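Local coordinates for brain-specific angiogenesis inhibitor 1-associated protein 2-like protein 2 (Mus musculus, PDB 3OK8) that binds phosphoinositides through its I-BAR domain and induces planar or gently curved membrane structures in epithelial cells, at residues Gln24-Leu29 with Lys108-Asp113; Asn38-Phe43 with Thr97-Leu102; Ser55-Ile60 with Glu75-Met80. All blocks are in the same frame, centred on the assembly; numbering follows the deposited sequence. Where two conformers were deposited one is given.

Contact 1: Gln24-Leu29 with Lys108-Asp113; sequences QFNPAL and KNTKLD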
# COMPACT_ATOMS: atom_id res chain seq x y z
N GLN A 24 1.42 -27.17 -16.21
CA GLN A 24 1.64 -26.81 -14.83
C GLN A 24 2.19 -25.40 -14.79
O GLN A 24 1.54 -24.49 -14.27
CB GLN A 24 2.60 -27.80 -14.19
CG GLN A 24 2.72 -27.68 -12.69
CD GLN A 24 3.01 -29.03 -12.04
OE1 GLN A 24 4.00 -29.19 -11.32
NE2 GLN A 24 2.14 -30.01 -12.30
N PHE A 25 3.36 -25.21 -15.38
CA PHE A 25 3.98 -23.90 -15.41
C PHE A 25 3.24 -22.90 -16.30
O PHE A 25 2.86 -21.82 -15.84
CB PHE A 25 5.45 -23.99 -15.82
CG PHE A 25 6.16 -22.67 -15.82
CD1 PHE A 25 6.75 -22.18 -14.67
CD2 PHE A 25 6.23 -21.92 -16.98
CE1 PHE A 25 7.40 -20.96 -14.66
CE2 PHE A 25 6.89 -20.69 -16.99
CZ PHE A 25 7.47 -20.21 -15.82
N ASN A 26 3.02 -23.25 -17.56
CA ASN A 26 2.37 -22.29 -18.46
C ASN A 26 1.00 -21.77 -17.96
O ASN A 26 0.76 -20.55 -17.98
CB ASN A 26 2.29 -22.83 -19.88
CG ASN A 26 2.04 -21.74 -20.91
OD1 ASN A 26 0.90 -21.32 -21.13
ND2 ASN A 26 3.11 -21.26 -21.54
N PRO A 27 0.12 -22.67 -17.51
CA PRO A 27 -1.16 -22.20 -16.96
C PRO A 27 -0.97 -21.32 -15.73
O PRO A 27 -1.72 -20.35 -15.55
CB PRO A 27 -1.88 -23.50 -16.56
CG PRO A 27 -1.19 -24.59 -17.35
CD PRO A 27 0.24 -24.14 -17.47
N ALA A 28 0.01 -21.64 -14.89
CA ALA A 28 0.28 -20.84 -13.70
C ALA A 28 0.65 -19.40 -14.05
O ALA A 28 0.42 -18.49 -13.25
CB ALA A 28 1.37 -21.47 -12.85
N LEU A 29 1.21 -19.20 -15.24
CA LEU A 29 1.55 -17.86 -15.72
C LEU A 29 0.31 -17.09 -16.15
O LEU A 29 0.25 -15.87 -16.00
CB LEU A 29 2.54 -17.90 -16.88
CG LEU A 29 3.98 -18.28 -16.55
CD1 LEU A 29 4.90 -17.72 -17.62
CD2 LEU A 29 4.38 -17.76 -15.17
N LYS A 108 1.47 -11.37 -23.16
CA LYS A 108 1.91 -11.13 -24.54
C LYS A 108 2.70 -12.31 -25.09
O LYS A 108 2.75 -12.53 -26.30
CB LYS A 108 2.77 -9.86 -24.60
CG LYS A 108 2.52 -9.01 -25.84
CD LYS A 108 3.74 -8.21 -26.27
CE LYS A 108 3.65 -7.87 -27.75
NZ LYS A 108 2.27 -7.43 -28.15
N ASN A 109 3.30 -13.07 -24.19
CA ASN A 109 4.23 -14.12 -24.59
C ASN A 109 3.83 -15.52 -24.11
O ASN A 109 4.32 -16.53 -24.63
CB ASN A 109 5.65 -13.78 -24.11
CG ASN A 109 6.19 -12.51 -24.74
OD1 ASN A 109 6.29 -11.47 -24.09
ND2 ASN A 109 6.53 -12.59 -26.02
N THR A 110 2.94 -15.58 -23.12
CA THR A 110 2.51 -16.87 -22.57
C THR A 110 2.11 -17.93 -23.61
O THR A 110 2.52 -19.07 -23.48
CB THR A 110 1.43 -16.71 -21.46
OG1 THR A 110 2.04 -16.88 -20.18
CG2 THR A 110 0.35 -17.73 -21.59
N LYS A 111 1.33 -17.55 -24.63
CA LYS A 111 0.93 -18.51 -25.67
C LYS A 111 2.05 -18.70 -26.70
O LYS A 111 2.19 -19.78 -27.27
CB LYS A 111 -0.38 -18.07 -26.33
CG LYS A 111 -0.22 -17.34 -27.65
CD LYS A 111 -0.19 -18.33 -28.80
CE LYS A 111 -0.37 -17.64 -30.14
NZ LYS A 111 -1.75 -17.10 -30.29
N LEU A 112 2.83 -17.65 -26.92
CA LEU A 112 3.99 -17.73 -27.80
C LEU A 112 5.01 -18.73 -27.26
O LEU A 112 5.73 -19.37 -28.02
CB LEU A 112 4.66 -16.36 -27.93
CG LEU A 112 4.09 -15.41 -28.98
CD1 LEU A 112 4.92 -14.13 -29.05
CD2 LEU A 112 4.04 -16.11 -30.34
N ASP A 113 5.08 -18.85 -25.94
CA ASP A 113 6.02 -19.77 -25.34
C ASP A 113 5.38 -21.14 -25.10
O ASP A 113 6.08 -22.14 -25.01
CB ASP A 113 6.61 -19.21 -24.05
CG ASP A 113 7.72 -20.08 -23.50
OD1 ASP A 113 8.90 -19.83 -23.83
OD2 ASP A 113 7.39 -21.03 -22.76

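Contact 2: Asn38-Phe43 with Thr97-Leu102; sequences NYLRAF and TFHGDL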
# COMPACT_ATOMS: atom_id res chain seq x y z
N ASN A 38 -5.95 -8.23 -10.70
CA ASN A 38 -6.69 -7.98 -9.47
C ASN A 38 -5.87 -7.16 -8.50
O ASN A 38 -6.37 -6.23 -7.85
CB ASN A 38 -7.03 -9.30 -8.78
CG ASN A 38 -8.19 -10.04 -9.43
OD1 ASN A 38 -8.83 -9.55 -10.38
ND2 ASN A 38 -8.46 -11.23 -8.92
N TYR A 39 -4.61 -7.53 -8.37
CA TYR A 39 -3.64 -6.80 -7.55
C TYR A 39 -3.54 -5.32 -7.96
O TYR A 39 -3.58 -4.42 -7.12
CB TYR A 39 -2.29 -7.49 -7.70
CG TYR A 39 -1.30 -7.27 -6.59
CD1 TYR A 39 -1.47 -6.26 -5.65
CD2 TYR A 39 -0.16 -8.06 -6.50
CE1 TYR A 39 -0.54 -6.07 -4.64
CE2 TYR A 39 0.77 -7.87 -5.50
CZ TYR A 39 0.59 -6.88 -4.57
OH TYR A 39 1.53 -6.72 -3.58
N LEU A 40 -3.42 -5.06 -9.26
CA LEU A 40 -3.34 -3.69 -9.77
C LEU A 40 -4.60 -2.92 -9.43
O LEU A 40 -4.53 -1.78 -8.96
CB LEU A 40 -3.17 -3.67 -11.29
CG LEU A 40 -1.79 -3.99 -11.84
CD1 LEU A 40 -1.89 -4.37 -13.32
CD2 LEU A 40 -0.87 -2.80 -11.64
N ARG A 41 -5.76 -3.52 -9.69
CA ARG A 41 -7.03 -2.86 -9.43
C ARG A 41 -7.18 -2.50 -7.95
O ARG A 41 -7.66 -1.42 -7.62
CB ARG A 41 -8.21 -3.69 -9.94
CG ARG A 41 -8.37 -3.63 -11.47
CD ARG A 41 -9.62 -4.38 -11.96
NE ARG A 41 -9.49 -5.83 -11.82
CZ ARG A 41 -9.09 -6.65 -12.78
NH1 ARG A 41 -8.78 -6.19 -13.99
NH2 ARG A 41 -9.00 -7.96 -12.55
N ALA A 42 -6.76 -3.39 -7.05
CA ALA A 42 -6.73 -3.04 -5.63
C ALA A 42 -5.82 -1.86 -5.37
O ALA A 42 -6.20 -0.96 -4.61
CB ALA A 42 -6.31 -4.22 -4.77
N PHE A 43 -4.62 -1.87 -5.96
CA PHE A 43 -3.70 -0.73 -5.88
C PHE A 43 -4.36 0.58 -6.32
O PHE A 43 -4.22 1.60 -5.66
CB PHE A 43 -2.48 -0.94 -6.78
CG PHE A 43 -1.31 -1.58 -6.10
CD1 PHE A 43 -0.60 -0.91 -5.10
CD2 PHE A 43 -0.86 -2.84 -6.50
CE1 PHE A 43 0.51 -1.50 -4.49
CE2 PHE A 43 0.25 -3.44 -5.90
CZ PHE A 43 0.93 -2.77 -4.89
N THR A 97 5.74 -0.48 -13.16
CA THR A 97 6.75 -1.51 -13.46
C THR A 97 6.11 -2.90 -13.43
O THR A 97 6.29 -3.71 -14.34
CB THR A 97 7.91 -1.46 -12.43
OG1 THR A 97 8.64 -0.23 -12.57
CG2 THR A 97 8.87 -2.62 -12.63
N PHE A 98 5.37 -3.16 -12.35
CA PHE A 98 4.58 -4.37 -12.19
C PHE A 98 3.69 -4.61 -13.40
O PHE A 98 3.65 -5.72 -13.94
CB PHE A 98 3.73 -4.24 -10.93
CG PHE A 98 3.04 -5.50 -10.51
CD1 PHE A 98 1.82 -5.43 -9.86
CD2 PHE A 98 3.59 -6.75 -10.77
CE1 PHE A 98 1.16 -6.59 -9.46
CE2 PHE A 98 2.94 -7.91 -10.37
CZ PHE A 98 1.72 -7.83 -9.71
N HIS A 99 2.99 -3.57 -13.84
CA HIS A 99 2.10 -3.65 -14.99
C HIS A 99 2.86 -3.83 -16.31
O HIS A 99 2.76 -4.87 -16.96
CB HIS A 99 1.23 -2.38 -15.07
CG HIS A 99 0.52 -2.20 -16.38
ND1 HIS A 99 -0.54 -3.01 -16.76
CD2 HIS A 99 0.71 -1.32 -17.38
CE1 HIS A 99 -0.96 -2.62 -17.95
NE2 HIS A 99 -0.23 -1.60 -18.35
N GLY A 100 3.62 -2.80 -16.69
CA GLY A 100 4.30 -2.75 -17.97
C GLY A 100 5.40 -3.79 -18.19
O GLY A 100 5.46 -4.40 -19.26
N ASP A 101 6.26 -3.99 -17.19
CA ASP A 101 7.44 -4.86 -17.30
C ASP A 101 7.16 -6.33 -17.04
O ASP A 101 7.91 -7.22 -17.47
CB ASP A 101 8.51 -4.41 -16.29
CG ASP A 101 9.38 -3.29 -16.83
OD1 ASP A 101 9.38 -2.20 -16.22
OD2 ASP A 101 10.08 -3.50 -17.84
N LEU A 102 6.09 -6.59 -16.30
CA LEU A 102 5.84 -7.94 -15.86
C LEU A 102 4.52 -8.47 -16.41
O LEU A 102 4.51 -9.44 -17.17
CB LEU A 102 5.89 -7.98 -14.33
CG LEU A 102 5.99 -9.30 -13.59
CD1 LEU A 102 6.62 -9.08 -12.24
CD2 LEU A 102 4.64 -9.95 -13.43

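Contact 3: Ser55-Ile60 with Glu75-Met80; sequences SAIQKI and EILVQM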
# COMPACT_ATOMS: atom_id res chain seq x y z
N SER A 55 -7.19 14.89 0.33
CA SER A 55 -7.80 16.06 -0.27
C SER A 55 -8.72 16.72 0.75
O SER A 55 -8.92 17.94 0.75
CB SER A 55 -8.59 15.64 -1.50
OG SER A 55 -9.59 16.58 -1.81
N ALA A 56 -9.30 15.90 1.62
CA ALA A 56 -10.19 16.41 2.66
C ALA A 56 -9.37 16.95 3.81
O ALA A 56 -9.76 17.92 4.45
CB ALA A 56 -11.16 15.34 3.13
N ILE A 57 -8.21 16.35 4.09
CA ILE A 57 -7.33 16.96 5.08
C ILE A 57 -6.82 18.30 4.58
O ILE A 57 -6.74 19.25 5.35
CB ILE A 57 -6.13 16.11 5.47
CG1 ILE A 57 -6.42 15.31 6.74
CG2 ILE A 57 -4.95 17.04 5.78
CD1 ILE A 57 -7.16 14.04 6.52
N GLN A 58 -6.50 18.39 3.30
CA GLN A 58 -6.10 19.65 2.69
C GLN A 58 -7.15 20.75 2.93
O GLN A 58 -6.80 21.87 3.33
CB GLN A 58 -5.83 19.45 1.19
CG GLN A 58 -5.23 20.63 0.48
CD GLN A 58 -5.16 20.40 -1.01
OE1 GLN A 58 -5.93 20.98 -1.77
NE2 GLN A 58 -4.23 19.54 -1.45
N LYS A 59 -8.43 20.44 2.73
CA LYS A 59 -9.51 21.41 3.00
C LYS A 59 -9.62 21.90 4.44
O LYS A 59 -9.68 23.10 4.69
CB LYS A 59 -10.87 20.93 2.51
CG LYS A 59 -11.25 21.51 1.18
CD LYS A 59 -10.00 21.58 0.31
CE LYS A 59 -10.25 22.31 -1.00
NZ LYS A 59 -9.01 22.47 -1.82
N ILE A 60 -9.67 20.98 5.39
CA ILE A 60 -9.49 21.33 6.79
C ILE A 60 -8.24 22.21 7.01
O ILE A 60 -8.30 23.22 7.70
CB ILE A 60 -9.43 20.08 7.68
CG1 ILE A 60 -10.74 19.30 7.57
CG2 ILE A 60 -9.12 20.47 9.11
CD1 ILE A 60 -10.83 18.04 8.44
N GLU A 75 -0.72 25.08 8.06
CA GLU A 75 0.37 24.78 7.14
C GLU A 75 0.74 23.30 7.20
O GLU A 75 0.97 22.68 6.17
CB GLU A 75 1.61 25.63 7.44
CG GLU A 75 1.44 27.13 7.16
CD GLU A 75 1.27 27.45 5.67
OE1 GLU A 75 1.22 28.65 5.32
OE2 GLU A 75 1.17 26.50 4.85
N ILE A 76 0.78 22.74 8.40
CA ILE A 76 1.14 21.35 8.60
C ILE A 76 0.22 20.37 7.90
O ILE A 76 0.69 19.41 7.27
CB ILE A 76 1.24 21.02 10.09
CG1 ILE A 76 2.41 21.79 10.71
CG2 ILE A 76 1.36 19.51 10.28
CD1 ILE A 76 2.51 21.73 12.22
N LEU A 77 -1.09 20.61 7.98
CA LEU A 77 -2.08 19.70 7.39
C LEU A 77 -2.02 19.72 5.86
O LEU A 77 -2.17 18.69 5.20
CB LEU A 77 -3.49 20.07 7.86
CG LEU A 77 -3.73 19.92 9.37
CD1 LEU A 77 -5.00 20.71 9.83
CD2 LEU A 77 -3.85 18.45 9.74
N VAL A 78 -1.82 20.91 5.31
CA VAL A 78 -1.74 21.09 3.88
C VAL A 78 -0.50 20.38 3.36
O VAL A 78 -0.52 19.78 2.27
CB VAL A 78 -1.72 22.61 3.52
CG1 VAL A 78 -1.35 22.84 2.07
CG2 VAL A 78 -3.09 23.21 3.81
N GLN A 79 0.59 20.39 4.13
CA GLN A 79 1.79 19.70 3.65
C GLN A 79 1.82 18.21 3.99
O GLN A 79 2.71 17.50 3.58
CB GLN A 79 3.09 20.40 4.05
CG GLN A 79 3.19 20.91 5.46
CD GLN A 79 4.45 21.72 5.65
OE1 GLN A 79 5.55 21.27 5.30
NE2 GLN A 79 4.32 22.94 6.19
N MET A 80 0.83 17.76 4.74
CA MET A 80 0.66 16.33 4.94
C MET A 80 -0.02 15.76 3.71
O MET A 80 0.39 14.71 3.21
CB MET A 80 -0.16 16.05 6.18
CG MET A 80 0.59 16.16 7.49
SD MET A 80 -0.54 16.03 8.90
CE MET A 80 0.63 15.91 10.25

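Contact 1: Gln24-Leu29 with Lys108-Asp113
Thr110 and Asn26 meet where two antiparallel helices, their local axes 10.0 Å apart, run past each other, and together they account for most of the surface the contact buries. Asn26 reaches over with its carboxamide: CG stands anti to the backbone N (chi1 -162°), which carries the amide across the gap, and ND2 donates to the backbone carbonyl O of Thr110 at 3.0 Å. The bond is nearly straight, 171° at the hydrogen, and the acceptor lies in the plane of the Asn26 amide, although the donor sits somewhat tilted from the plane of the carbonyl. The helix is also kinked here, the N atoms of Lys111 and Leu112 making no bond to the preceding turn. A polar side chain in a buried position thus finds its partner in the backbone of another helix. The other amide atom, OD1 of Asn26, lies 3.7 Å from the methyl CG2 of Thr110. On its second branch, Thr110 turns OG1 toward Leu29, whose CB is 3.5 Å away; here an aliphatic chain packs against a hydroxyl. Helix 153-217 completes the bundle: Leu29 also packs on Leu189, Asp113 forms a salt bridge with Arg185, and Phe25 sets its ring edge-to-face with Tyr186, while Ala28 touches Ile60 of the second subunit.

Contact 2: Asn38-Phe43 with Thr97-Leu102
Tyr39 and Phe98 form an offset edge-to-face aromatic pair between helices 5-66 and 71-147, the edge of Phe98 toward the face of Tyr39, with ring centroids 5.3 Å apart and planes inclined at 75°. Followed outward, the tyrosine shows how one side chain meets a neighbouring ring atom by atom. Its CB lies in the plane of the Phe98 ring, at the edge, 4.0 Å from CE1. CG stands anti to the backbone N (chi1 -157°), which swings the ring toward Phe98: CG is 3.8 Å from Phe98 CE1, and CD2, the nearest atom, is 3.6 Å from CE1 with CZ hardly farther. CE2 is already at the margin of contact, so Phe98 meets the tyrosine ring near its root rather than its hydroxyl end. Leu40 fills the next position, its CD1 lying 3.9 Å from ND1 of His99 and its CD2 touching both CB of His99 and CD1 of Phe98. A serine in place of Tyr39 would probably leave CE1 and CZ of Phe98 without their aromatic partner and open a gap between the two helices. Phe98 also meets Leu196 of helix 153-217 and, edge-to-face, Tyr53 of the second subunit. Tyr39 packs on Ala50 of that subunit, which places the aromatic pair where the three-helix bundle of one chain joins the dimer interface.

Contact 3: Ser55-Ile60 with Glu75-Met80
Ile57 and Leu77 pack across the antiparallel helical hairpin formed by helices 5-66 and 71-147, part of the three-helix bundle that defines the I-BAR (IMD) domain. The local axes come within 7.8 Å, and the backbones approach most closely at Gln58 and Val78, whose CA atoms are 4.7 Å apart. At that spacing short branches do the work. The methyl CG2 of Ile57 lies against the main chain of the facing helix as well as its side chain, 4.0 Å from Leu77 CB, and the two side chains cross at about a right angle. Leu77 then extends to a second isoleucine: with CG anti to its own carbonyl carbon (chi1 -63°), its CD1 comes 4.2 Å from CG2 of Ile60. Val78, on the adjoining position, sets its CG2 4.0 Å from the backbone O of Gln58, so here again a methyl group meets main chain. In the next shell, Gln58 lies along the seam, packing on Asp82 and Arg85, and its NE2 makes a weak hydrogen bond to Ser81 OG, a hydroxyl that also bonds to Val78 O. The second subunit packs here too, its Leu32 touching Ile57 and its Leu189 touching Ile60. The shortest approach between the two segments is that of Ile57 CG2 to the carbonyl O of Leu77, 3.3 Å.

How the contacts relate
The three contacts sample one long helical pairing, that of helix 5-66 with helix 71-147, and illustrate how an extended bundle changes its means of cohesion along its length. Contact 3 is nearest the turn of the hairpin, contact 2 lies farther along, and contact 1 pairs the segments most distant in sequence. Their centres are about 18 Å apart for contacts 1 and 2, about 29 Å for contacts 2 and 3, and about 47 Å for contacts 1 and 3; within the chain no two touch. Each also meets the second subunit. Across the dimer, however, Ile60 of the second subunit packs on Ala28, so contact 3 of one chain lies beside contact 1 of the other.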